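Local coordinates for DNA endonuclease I-CeuI (PDB 2EX5), which cuts double-stranded DNA as a homodimeric LAGLIDADG homing endonuclease, recognising a degenerate site of 17-19 base pairs and making a staggered break that supports intron homing, at a contact of chain A with DNA and the interface of chains A and B. Numbering follows the deposited sequence. Chains: chain A/B, DNA endonuclease I-CeuI.

Contact 1: a contact of chain A with DNA. Residues chain A 62, 64, 86, 88, 112. With nucleotides of chain D; nucleotides of chain C.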
ATOM      1  N   GLU A  62      -2.944   2.092  -1.403  1.00 31.06           N
ATOM      2  CA  GLU A  62      -2.322   3.355  -1.023  1.00 29.22           C
ATOM      3  C   GLU A  62      -3.304   4.560  -1.074  1.00 27.49           C
ATOM      4  O   GLU A  62      -2.934   5.693  -0.753  1.00 28.76           O
ATOM      5  CB  GLU A  62      -1.156   3.650  -1.986  1.00 30.83           C
ATOM      6  CG  GLU A  62      -0.075   2.573  -2.168  1.00 33.35           C
ATOM      7  CD  GLU A  62       0.955   2.616  -1.104  1.00 35.69           C
ATOM      8  OE1 GLU A  62       0.540   2.716   0.044  1.00 37.87           O
ATOM      9  OE2 GLU A  62       2.183   2.596  -1.375  1.00 40.38           O
ATOM     10  N   SER A  64      -7.309   6.426  -0.649  1.00 23.28           N
ATOM     11  CA  SER A  64      -8.185   6.587   0.435  1.00 22.46           C
ATOM     12  C   SER A  64      -9.291   7.359  -0.134  1.00 22.20           C
ATOM     13  O   SER A  64      -9.062   8.347  -0.785  1.00 20.56           O
ATOM     14  CB  SER A  64      -7.527   7.379   1.546  1.00 22.40           C
ATOM     15  OG  SER A  64      -8.534   7.591   2.522  1.00 19.91           O
ATOM     16  N   ASN A  86      -7.558  10.482  -2.165  1.00 20.52           N
ATOM     17  CA  ASN A  86      -6.145  10.886  -2.253  1.00 22.19           C
ATOM     18  C   ASN A  86      -5.358   9.667  -2.328  1.00 23.38           C
ATOM     19  O   ASN A  86      -5.877   8.608  -1.941  1.00 23.68           O
ATOM     20  CB  ASN A  86      -5.569  11.768  -1.085  1.00 21.42           C
ATOM     21  CG  ASN A  86      -5.576  11.094   0.301  1.00 24.33           C
ATOM     22  OD1 ASN A  86      -6.132  11.637   1.211  1.00 28.76           O
ATOM     23  ND2 ASN A  86      -4.965   9.949   0.459  1.00 27.74           N
ATOM     24  N   THR A  88      -1.020   8.612  -1.648  1.00 23.03           N
ATOM     25  CA  THR A  88       0.164   9.047  -0.990  1.00 23.98           C
ATOM     26  C   THR A  88       1.254   8.091  -1.370  1.00 25.43           C
ATOM     27  O   THR A  88       1.054   6.901  -1.555  1.00 23.43           O
ATOM     28  CB  THR A  88      -0.079   9.023   0.526  1.00 25.60           C
ATOM     29  OG1 THR A  88      -1.289   9.753   0.727  1.00 26.26           O
ATOM     30  CG2 THR A  88       1.083   9.611   1.328  1.00 26.50           C
ATOM     31  N   LYS A 112       3.411  16.360   0.652  1.00 33.31           N
ATOM     32  CA  LYS A 112       2.794  16.243   1.979  1.00 33.16           C
ATOM     33  C   LYS A 112       3.525  17.045   3.030  1.00 34.16           C
ATOM     34  O   LYS A 112       4.661  16.701   3.472  1.00 32.20           O
ATOM     35  CB  LYS A 112       2.719  14.798   2.440  1.00 33.13           C
ATOM     36  CG  LYS A 112       2.190  14.680   3.833  1.00 33.10           C
ATOM     37  CD  LYS A 112       2.165  13.160   4.182  1.00 32.86           C
ATOM     38  CE  LYS A 112       1.008  12.854   4.953  1.00 31.71           C
ATOM     39  NZ  LYS A 112      -0.244  12.708   4.067  1.00 31.65           N
TER
ATOM     40  P    DC D  11      -1.881  17.779  15.802  1.00 43.33           P
ATOM     41  OP1  DC D  11      -2.686  18.184  16.976  1.00 45.55           O
ATOM     42  OP2  DC D  11      -0.423  17.550  15.631  1.00 43.85           O
ATOM     43  O5'  DC D  11      -2.397  16.284  15.511  1.00 45.48           O
ATOM     44  C5'  DC D  11      -3.751  15.781  15.764  1.00 44.15           C
ATOM     45  C4'  DC D  11      -3.782  14.330  15.227  1.00 44.64           C
ATOM     46  O4'  DC D  11      -3.296  14.206  13.857  1.00 43.25           O
ATOM     47  C3'  DC D  11      -2.950  13.362  16.051  1.00 45.10           C
ATOM     48  O3'  DC D  11      -3.925  12.496  16.553  1.00 49.50           O
ATOM     49  C2'  DC D  11      -1.929  12.755  15.047  1.00 44.69           C
ATOM     50  C1'  DC D  11      -2.638  12.953  13.705  1.00 40.60           C
ATOM     51  N1   DC D  11      -1.875  12.994  12.368  1.00 37.03           N
ATOM     52  C2   DC D  11      -2.304  12.172  11.275  1.00 34.95           C
ATOM     53  O2   DC D  11      -3.318  11.367  11.438  1.00 30.75           O
ATOM     54  N3   DC D  11      -1.586  12.349  10.067  1.00 31.57           N
ATOM     55  C4   DC D  11      -0.538  13.226   9.961  1.00 31.96           C
ATOM     56  N4   DC D  11       0.111  13.350   8.790  1.00 26.10           N
ATOM     57  C5   DC D  11      -0.126  14.079  11.064  1.00 31.84           C
ATOM     58  C6   DC D  11      -0.829  13.915  12.201  1.00 36.15           C
TER
ATOM     59  P    DG C  15       5.014   5.113   1.084  1.00 48.99           P
ATOM     60  OP1  DG C  15       4.564   3.664   0.967  1.00 48.92           O
ATOM     61  OP2  DG C  15       5.851   5.719   0.018  1.00 48.92           O
ATOM     62  O5'  DG C  15       3.555   5.815   1.026  1.00 45.52           O
ATOM     63  C5'  DG C  15       2.611   6.144   1.996  1.00 42.01           C
ATOM     64  C4'  DG C  15       2.036   5.032   2.832  1.00 37.50           C
ATOM     65  O4'  DG C  15       2.372   5.691   4.050  1.00 34.02           O
ATOM     66  C3'  DG C  15       0.498   4.883   2.751  1.00 33.45           C
ATOM     67  O3'  DG C  15       0.267   3.641   3.330  1.00 34.90           O
ATOM     68  C2'  DG C  15       0.054   6.089   3.489  1.00 32.11           C
ATOM     69  C1'  DG C  15       1.152   6.108   4.562  1.00 32.88           C
ATOM     70  N9   DG C  15       1.425   7.334   5.277  1.00 31.29           N
ATOM     71  C8   DG C  15       2.195   8.400   4.850  1.00 31.30           C
ATOM     72  N7   DG C  15       2.257   9.363   5.699  1.00 30.48           N
ATOM     73  C5   DG C  15       1.501   8.868   6.795  1.00 29.95           C
ATOM     74  C6   DG C  15       1.257   9.469   8.005  1.00 29.33           C
ATOM     75  O6   DG C  15       1.723  10.537   8.301  1.00 33.51           O
ATOM     76  N1   DG C  15       0.481   8.774   8.922  1.00 27.66           N
ATOM     77  C2   DG C  15      -0.012   7.544   8.615  1.00 26.28           C
ATOM     78  N2   DG C  15      -0.687   6.994   9.615  1.00 27.64           N
ATOM     79  N3   DG C  15       0.210   6.882   7.451  1.00 31.01           N
ATOM     80  C4   DG C  15       0.980   7.628   6.577  1.00 30.14           C
ATOM     81  P    DG C  16      -1.207   3.005   3.628  1.00 38.08           P
ATOM     82  OP1  DG C  16      -1.566   3.244   5.024  1.00 37.50           O
ATOM     83  OP2  DG C  16      -1.120   1.587   3.199  1.00 36.25           O
ATOM     84  O5'  DG C  16      -2.086   3.912   2.609  1.00 30.62           O
ATOM     85  C5'  DG C  16      -3.458   4.200   2.555  1.00 28.15           C
ATOM     86  C4'  DG C  16      -3.985   4.725   3.936  1.00 26.59           C
ATOM     87  O4'  DG C  16      -3.234   5.718   4.714  1.00 25.34           O
ATOM     88  C3'  DG C  16      -5.309   5.351   3.848  1.00 25.32           C
ATOM     89  O3'  DG C  16      -6.068   4.513   4.870  1.00 24.42           O
ATOM     90  C2'  DG C  16      -5.034   6.840   4.111  1.00 24.71           C
ATOM     91  C1'  DG C  16      -3.979   6.799   5.200  1.00 24.17           C
ATOM     92  N9   DG C  16      -3.119   8.045   5.274  1.00 27.60           N
ATOM     93  C8   DG C  16      -2.449   8.668   4.227  1.00 28.57           C
ATOM     94  N7   DG C  16      -1.853   9.769   4.534  1.00 27.63           N
ATOM     95  C5   DG C  16      -2.094   9.894   5.903  1.00 27.07           C
ATOM     96  C6   DG C  16      -1.642  10.857   6.832  1.00 27.25           C
ATOM     97  O6   DG C  16      -0.939  11.849   6.512  1.00 26.54           O
ATOM     98  N1   DG C  16      -2.128  10.681   8.167  1.00 25.26           N
ATOM     99  C2   DG C  16      -2.969   9.606   8.482  1.00 26.04           C
ATOM    100  N2   DG C  16      -3.420   9.346   9.725  1.00 22.27           N
ATOM    101  N3   DG C  16      -3.276   8.688   7.617  1.00 25.65           N
ATOM    102  C4   DG C  16      -2.848   8.878   6.357  1.00 25.17           C
ATOM    103  P    DA C  17      -7.567   4.764   4.895  1.00 26.52           P
ATOM    104  OP1  DA C  17      -8.102   3.617   5.644  1.00 29.97           O
ATOM    105  OP2  DA C  17      -8.090   5.101   3.534  1.00 32.19           O
ATOM    106  O5'  DA C  17      -7.780   6.152   5.699  1.00 26.19           O
ATOM    107  C5'  DA C  17      -7.471   6.233   7.172  1.00 27.78           C
ATOM    108  C4'  DA C  17      -7.868   7.623   7.666  1.00 26.66           C
ATOM    109  O4'  DA C  17      -6.815   8.522   7.159  1.00 29.18           O
ATOM    110  C3'  DA C  17      -9.134   8.148   7.055  1.00 30.11           C
ATOM    111  O3'  DA C  17      -9.915   8.627   8.112  1.00 28.56           O
ATOM    112  C2'  DA C  17      -8.614   9.308   6.116  1.00 27.91           C
ATOM    113  C1'  DA C  17      -7.332   9.740   6.787  1.00 26.20           C
ATOM    114  N9   DA C  17      -6.368  10.599   6.031  1.00 27.87           N
ATOM    115  C8   DA C  17      -6.080  10.657   4.651  1.00 28.43           C
ATOM    116  N7   DA C  17      -5.176  11.544   4.357  1.00 29.20           N
ATOM    117  C5   DA C  17      -4.859  12.167   5.591  1.00 27.73           C
ATOM    118  C6   DA C  17      -3.987  13.226   5.994  1.00 26.84           C
ATOM    119  N6   DA C  17      -3.210  13.964   5.189  1.00 22.64           N
ATOM    120  N1   DA C  17      -3.928  13.544   7.318  1.00 25.95           N
ATOM    121  C2   DA C  17      -4.709  12.865   8.203  1.00 28.17           C
ATOM    122  N3   DA C  17      -5.548  11.821   7.968  1.00 27.00           N
ATOM    123  C4   DA C  17      -5.583  11.549   6.623  1.00 26.39           C
TER
HETATM  124  O   HOH W   1      -2.151  11.704   2.471  1.00 30.09           O

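Contact 2: the interface of chains A and B. Residues chain A 53-54, 56-58, 60-61, 140-141, 144-145; chain B 53-54, 56-58.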
ATOM      1  N   LEU A  53      -5.219  -2.003 -14.445  1.00 30.51           N
ATOM      2  CA  LEU A  53      -5.409  -3.076 -13.491  1.00 28.69           C
ATOM      3  C   LEU A  53      -4.329  -2.987 -12.430  1.00 27.27           C
ATOM      4  O   LEU A  53      -4.581  -3.347 -11.339  1.00 26.21           O
ATOM      5  CB  LEU A  53      -5.387  -4.486 -14.167  1.00 28.32           C
ATOM      6  CG  LEU A  53      -6.575  -5.358 -14.624  1.00 29.62           C
ATOM      7  CD1 LEU A  53      -7.915  -4.798 -14.454  1.00 28.64           C
ATOM      8  CD2 LEU A  53      -6.460  -5.995 -16.102  1.00 28.00           C
ATOM      9  N   PHE A  54      -3.102  -2.643 -12.819  1.00 26.07           N
ATOM     10  CA  PHE A  54      -1.959  -2.442 -11.926  1.00 24.83           C
ATOM     11  C   PHE A  54      -2.286  -1.205 -11.015  1.00 24.19           C
ATOM     12  O   PHE A  54      -2.104  -1.267  -9.824  1.00 26.78           O
ATOM     13  CB  PHE A  54      -0.645  -2.222 -12.714  1.00 25.39           C
ATOM     14  CG  PHE A  54       0.609  -1.908 -11.815  1.00 24.92           C
ATOM     15  CD1 PHE A  54       1.452  -2.929 -11.388  1.00 27.25           C
ATOM     16  CD2 PHE A  54       0.878  -0.615 -11.388  1.00 24.73           C
ATOM     17  CE1 PHE A  54       2.593  -2.675 -10.580  1.00 28.24           C
ATOM     18  CE2 PHE A  54       1.954  -0.365 -10.582  1.00 25.85           C
ATOM     19  CZ  PHE A  54       2.810  -1.381 -10.192  1.00 25.85           C
ATOM     20  N   ALA A  56      -5.258  -0.264 -10.174  1.00 22.01           N
ATOM     21  CA  ALA A  56      -6.329  -0.730  -9.292  1.00 22.43           C
ATOM     22  C   ALA A  56      -5.738  -1.369  -8.049  1.00 23.55           C
ATOM     23  O   ALA A  56      -6.117  -0.993  -6.954  1.00 25.86           O
ATOM     24  CB  ALA A  56      -7.320  -1.660  -9.972  1.00 21.34           C
ATOM     25  N   GLY A  57      -4.757  -2.229  -8.186  1.00 23.96           N
ATOM     26  CA  GLY A  57      -4.129  -2.913  -7.040  1.00 24.08           C
ATOM     27  C   GLY A  57      -3.392  -1.908  -6.198  1.00 25.24           C
ATOM     28  O   GLY A  57      -3.388  -1.930  -4.949  1.00 25.31           O
ATOM     29  N   PHE A  58      -2.776  -0.948  -6.854  1.00 26.18           N
ATOM     30  CA  PHE A  58      -2.004   0.046  -6.100  1.00 25.80           C
ATOM     31  C   PHE A  58      -2.926   0.891  -5.165  1.00 25.83           C
ATOM     32  O   PHE A  58      -2.540   1.245  -4.082  1.00 24.60           O
ATOM     33  CB  PHE A  58      -1.372   0.947  -7.128  1.00 24.18           C
ATOM     34  CG  PHE A  58      -0.529   1.986  -6.553  1.00 25.25           C
ATOM     35  CD1 PHE A  58       0.705   1.667  -6.056  1.00 27.30           C
ATOM     36  CD2 PHE A  58      -0.947   3.302  -6.520  1.00 25.62           C
ATOM     37  CE1 PHE A  58       1.494   2.632  -5.572  1.00 25.56           C
ATOM     38  CE2 PHE A  58      -0.161   4.259  -5.965  1.00 22.67           C
ATOM     39  CZ  PHE A  58       1.039   3.902  -5.494  1.00 23.66           C
ATOM     40  N   GLU A  60      -5.981   0.086  -4.051  1.00 26.89           N
ATOM     41  CA  GLU A  60      -6.433  -0.774  -2.957  1.00 29.38           C
ATOM     42  C   GLU A  60      -5.451  -0.678  -1.787  1.00 30.81           C
ATOM     43  O   GLU A  60      -5.856  -0.665  -0.673  1.00 30.16           O
ATOM     44  CB  GLU A  60      -6.646  -2.217  -3.411  1.00 27.82           C
ATOM     45  CG  GLU A  60      -6.937  -3.250  -2.378  1.00 27.46           C
ATOM     46  CD  GLU A  60      -8.391  -3.310  -2.011  1.00 30.64           C
ATOM     47  OE1 GLU A  60      -8.696  -4.163  -1.106  1.00 31.13           O
ATOM     48  OE2 GLU A  60      -9.196  -2.485  -2.586  1.00 28.58           O
ATOM     49  N   GLY A  61      -4.162  -0.560  -2.129  1.00 32.38           N
ATOM     50  CA  GLY A  61      -3.067  -0.372  -1.227  1.00 33.49           C
ATOM     51  C   GLY A  61      -2.883   1.002  -0.621  1.00 33.35           C
ATOM     52  O   GLY A  61      -2.640   1.053   0.562  1.00 35.56           O
ATOM     53  N   TYR A 140     -12.434  -1.231 -12.509  1.00 37.47           N
ATOM     54  CA  TYR A 140     -11.190  -1.986 -12.210  1.00 34.20           C
ATOM     55  C   TYR A 140     -10.905  -2.439 -10.826  1.00 31.84           C
ATOM     56  O   TYR A 140     -10.136  -3.329 -10.686  1.00 29.68           O
ATOM     57  CB  TYR A 140      -9.919  -1.265 -12.696  1.00 35.90           C
ATOM     58  CG  TYR A 140      -9.975  -0.930 -14.128  1.00 36.94           C
ATOM     59  CD1 TYR A 140     -10.520   0.303 -14.568  1.00 38.37           C
ATOM     60  CD2 TYR A 140      -9.540  -1.894 -15.091  1.00 36.65           C
ATOM     61  CE1 TYR A 140     -10.604   0.566 -15.970  1.00 38.15           C
ATOM     62  CE2 TYR A 140      -9.639  -1.652 -16.435  1.00 35.34           C
ATOM     63  CZ  TYR A 140     -10.151  -0.444 -16.862  1.00 36.75           C
ATOM     64  OH  TYR A 140     -10.152  -0.273 -18.188  1.00 38.59           O
ATOM     65  N   VAL A 141     -11.357  -1.719  -9.800  1.00 29.62           N
ATOM     66  CA  VAL A 141     -11.004  -2.084  -8.392  1.00 28.02           C
ATOM     67  C   VAL A 141     -11.880  -3.125  -7.775  1.00 27.98           C
ATOM     68  O   VAL A 141     -11.391  -4.082  -7.250  1.00 27.66           O
ATOM     69  CB  VAL A 141     -10.872  -0.796  -7.385  1.00 26.10           C
ATOM     70  CG1 VAL A 141     -10.318  -1.215  -5.988  1.00 23.90           C
ATOM     71  CG2 VAL A 141      -9.891   0.240  -7.974  1.00 25.63           C
ATOM     72  N   PHE A 144     -11.708  -7.165  -7.284  1.00 35.12           N
ATOM     73  CA  PHE A 144     -10.640  -7.774  -6.491  1.00 35.00           C
ATOM     74  C   PHE A 144     -10.543  -7.167  -5.095  1.00 34.24           C
ATOM     75  O   PHE A 144      -9.660  -7.495  -4.321  1.00 36.62           O
ATOM     76  CB  PHE A 144      -9.304  -7.619  -7.248  1.00 36.09           C
ATOM     77  CG  PHE A 144      -9.416  -7.766  -8.757  1.00 37.63           C
ATOM     78  CD1 PHE A 144      -9.403  -9.025  -9.372  1.00 38.28           C
ATOM     79  CD2 PHE A 144      -9.552  -6.663  -9.565  1.00 39.30           C
ATOM     80  CE1 PHE A 144      -9.453  -9.173 -10.792  1.00 37.57           C
ATOM     81  CE2 PHE A 144      -9.628  -6.802 -10.987  1.00 39.40           C
ATOM     82  CZ  PHE A 144      -9.539  -8.060 -11.570  1.00 37.78           C
ATOM     83  N   SER A 145     -11.433  -6.268  -4.748  1.00 33.15           N
ATOM     84  CA  SER A 145     -11.318  -5.567  -3.523  1.00 33.47           C
ATOM     85  C   SER A 145     -11.901  -6.323  -2.310  1.00 33.30           C
ATOM     86  O   SER A 145     -12.726  -7.223  -2.445  1.00 30.77           O
ATOM     87  CB  SER A 145     -12.021  -4.208  -3.691  1.00 34.19           C
ATOM     88  OG  SER A 145     -11.532  -3.272  -2.771  1.00 36.74           O
TER
ATOM     89  N   LEU B  53      -2.277  -8.780 -12.453  1.00 31.88           N
ATOM     90  CA  LEU B  53      -1.961  -7.345 -12.549  1.00 32.09           C
ATOM     91  C   LEU B  53      -2.463  -6.528 -11.294  1.00 29.82           C
ATOM     92  O   LEU B  53      -1.745  -5.807 -10.755  1.00 30.27           O
ATOM     93  CB  LEU B  53      -2.651  -6.806 -13.802  1.00 32.87           C
ATOM     94  CG  LEU B  53      -2.106  -6.883 -15.238  1.00 33.90           C
ATOM     95  CD1 LEU B  53      -0.595  -6.966 -15.353  1.00 32.25           C
ATOM     96  CD2 LEU B  53      -2.907  -7.905 -16.018  1.00 33.72           C
ATOM     97  N   PHE B  54      -3.665  -6.746 -10.830  1.00 27.52           N
ATOM     98  CA  PHE B  54      -4.142  -6.255  -9.582  1.00 26.99           C
ATOM     99  C   PHE B  54      -3.232  -6.558  -8.398  1.00 26.35           C
ATOM    100  O   PHE B  54      -2.803  -5.649  -7.647  1.00 27.24           O
ATOM    101  CB  PHE B  54      -5.610  -6.696  -9.321  1.00 27.39           C
ATOM    102  CG  PHE B  54      -6.242  -6.047  -8.024  1.00 29.40           C
ATOM    103  CD1 PHE B  54      -7.069  -4.936  -8.110  1.00 26.52           C
ATOM    104  CD2 PHE B  54      -5.905  -6.527  -6.717  1.00 27.63           C
ATOM    105  CE1 PHE B  54      -7.659  -4.330  -6.906  1.00 28.80           C
ATOM    106  CE2 PHE B  54      -6.439  -5.920  -5.554  1.00 27.83           C
ATOM    107  CZ  PHE B  54      -7.351  -4.857  -5.651  1.00 27.24           C
ATOM    108  N   ALA B  56      -0.023  -7.404  -8.671  1.00 26.02           N
ATOM    109  CA  ALA B  56       1.220  -6.735  -8.952  1.00 24.48           C
ATOM    110  C   ALA B  56       1.242  -5.277  -8.447  1.00 22.81           C
ATOM    111  O   ALA B  56       2.267  -4.888  -7.793  1.00 20.26           O
ATOM    112  CB  ALA B  56       1.534  -6.797 -10.524  1.00 25.19           C
ATOM    113  N   GLY B  57       0.149  -4.513  -8.713  1.00 21.24           N
ATOM    114  CA  GLY B  57       0.088  -3.081  -8.248  1.00 20.40           C
ATOM    115  C   GLY B  57      -0.066  -3.019  -6.713  1.00 21.04           C
ATOM    116  O   GLY B  57       0.388  -2.119  -6.055  1.00 17.38           O
ATOM    117  N   PHE B  58      -0.793  -3.992  -6.141  1.00 21.66           N
ATOM    118  CA  PHE B  58      -0.860  -4.148  -4.704  1.00 23.05           C
ATOM    119  C   PHE B  58       0.494  -4.401  -4.071  1.00 25.49           C
ATOM    120  O   PHE B  58       0.765  -3.873  -3.004  1.00 26.52           O
ATOM    121  CB  PHE B  58      -1.829  -5.253  -4.352  1.00 23.80           C
ATOM    122  CG  PHE B  58      -2.048  -5.406  -2.893  1.00 27.15           C
ATOM    123  CD1 PHE B  58      -2.889  -4.496  -2.211  1.00 23.11           C
ATOM    124  CD2 PHE B  58      -1.367  -6.447  -2.190  1.00 26.94           C
ATOM    125  CE1 PHE B  58      -3.040  -4.604  -0.787  1.00 27.63           C
ATOM    126  CE2 PHE B  58      -1.526  -6.599  -0.757  1.00 28.49           C
ATOM    127  CZ  PHE B  58      -2.338  -5.665  -0.060  1.00 26.23           C
TER

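Contact 1: a contact of chain A with DNA
Charge and base-edge reading meet at this DNA-binding and catalytic surface; none of the residues described here stacks a ring on a base, and the reading side chains approach the major-groove edges. A:Lys112 is the positively charged side chain of this patch. Its chain stays extended through chi2 (CG anti to N, chi1 176°), then bends at chi3 and chi4 (80°). The ammonium NZ comes 2.7 Å from the guanine carbonyl O6 of DG16 of chain C, close enough for a hydrogen bond though far from straight, with a weak one to N7. O6 also accepts N4 of DC11 of chain D at 2.9 Å. An alanine here would remove the ammonium and its alkyl chain, and would probably weaken the grip on the O6 and N7 edge of DG16. A:Thr88 OG1, a short polar group, binds a water at 2.8 Å, which passes the contact on to N7 of DG16. Its methyl CG2 rests 3.8 Å from C5' of DG15. A:Asn86 OD1, as modelled, faces N7 of DA17 at 3.3 Å, two acceptors together, so the amide may be flipped. A:Ser64, small enough to sit beside the backbone, donates OG to OP2 of the DA17 phosphate at 2.7 Å. A:Glu62 brings negative charge: its carboxylate OE1 lies 3.4 Å from O3' of DG15. Its OE2 lies 3.5 Å from phosphate oxygen OP1 of DG15, a repulsion that bound magnesium would probably offset. A:Glu62 ends helix 49-62, A:Ser64 lies on strand 63-71, A:Asn86 and A:Thr88 on strand 79-90, and A:Lys112 follows strand 108-111.

Contact 2: the interface of chains A and B
The LAGLIDADG helices of the two subunits, residues 49-62 in each chain, pack against one another here and build the core of the homodimer. CH-pi contacts come first. The ring of B:Phe54, its CG anti to the backbone N (chi1 -174°), is gripped on both faces: A:Gly57 CA lies 3.7 Å from the ring centroid on one side and A:Phe144 CB 3.4 Å from it on the other, each over the ring's centre. A glycine suits the first place because, with no side chain, it brings its CA directly onto the ring and the helices close together. In the twin contact, B:Gly57 CA covers a face of the A:Phe54 ring at 3.5 Å from the centroid, offset toward the rim.

Plain apolar packing surrounds these rings. A:Phe144 and B:Phe54 run antiparallel alongside one another, with CD2 of A:Phe144 3.4 Å from CD1 of B:Phe54. The aliphatic part of A:Glu60 meets the tip of B:Phe54 at a slant, CB reaching CZ at 3.5 Å. Near the two-fold axis, A:Leu53 and B:Leu53 also meet at a slant, their CB atoms 3.6 Å apart.

Polar contact is confined to one side of this patch, and no polar bond spans the two chains among these residues. A:Ser145 OG donates to carboxylate OE2 of A:Glu60 at 2.5 Å, arriving 27° out of the carboxylate plane; this bond probably helps hold the glutamate while its CH2 groups face the phenylalanine.

Contact 1 and contact 2 are about 15 Å apart, measured between the centres of their C-alpha atoms, and both use helix 49-62. Contact 2 takes the dimer-forming stretch up to A:Gly61, while contact 1 takes the last residue, A:Glu62. The two neighbours are both magnesium ligands, so the helix that joins the subunits also ends at the metal-binding, DNA-cutting site. Strand 63-71 follows at once and brings A:Ser64 to the DNA backbone. Dimer packing is therefore likely to set the separation and orientation of the two catalytic ends, and with it the staggered positions of cleavage on the two strands.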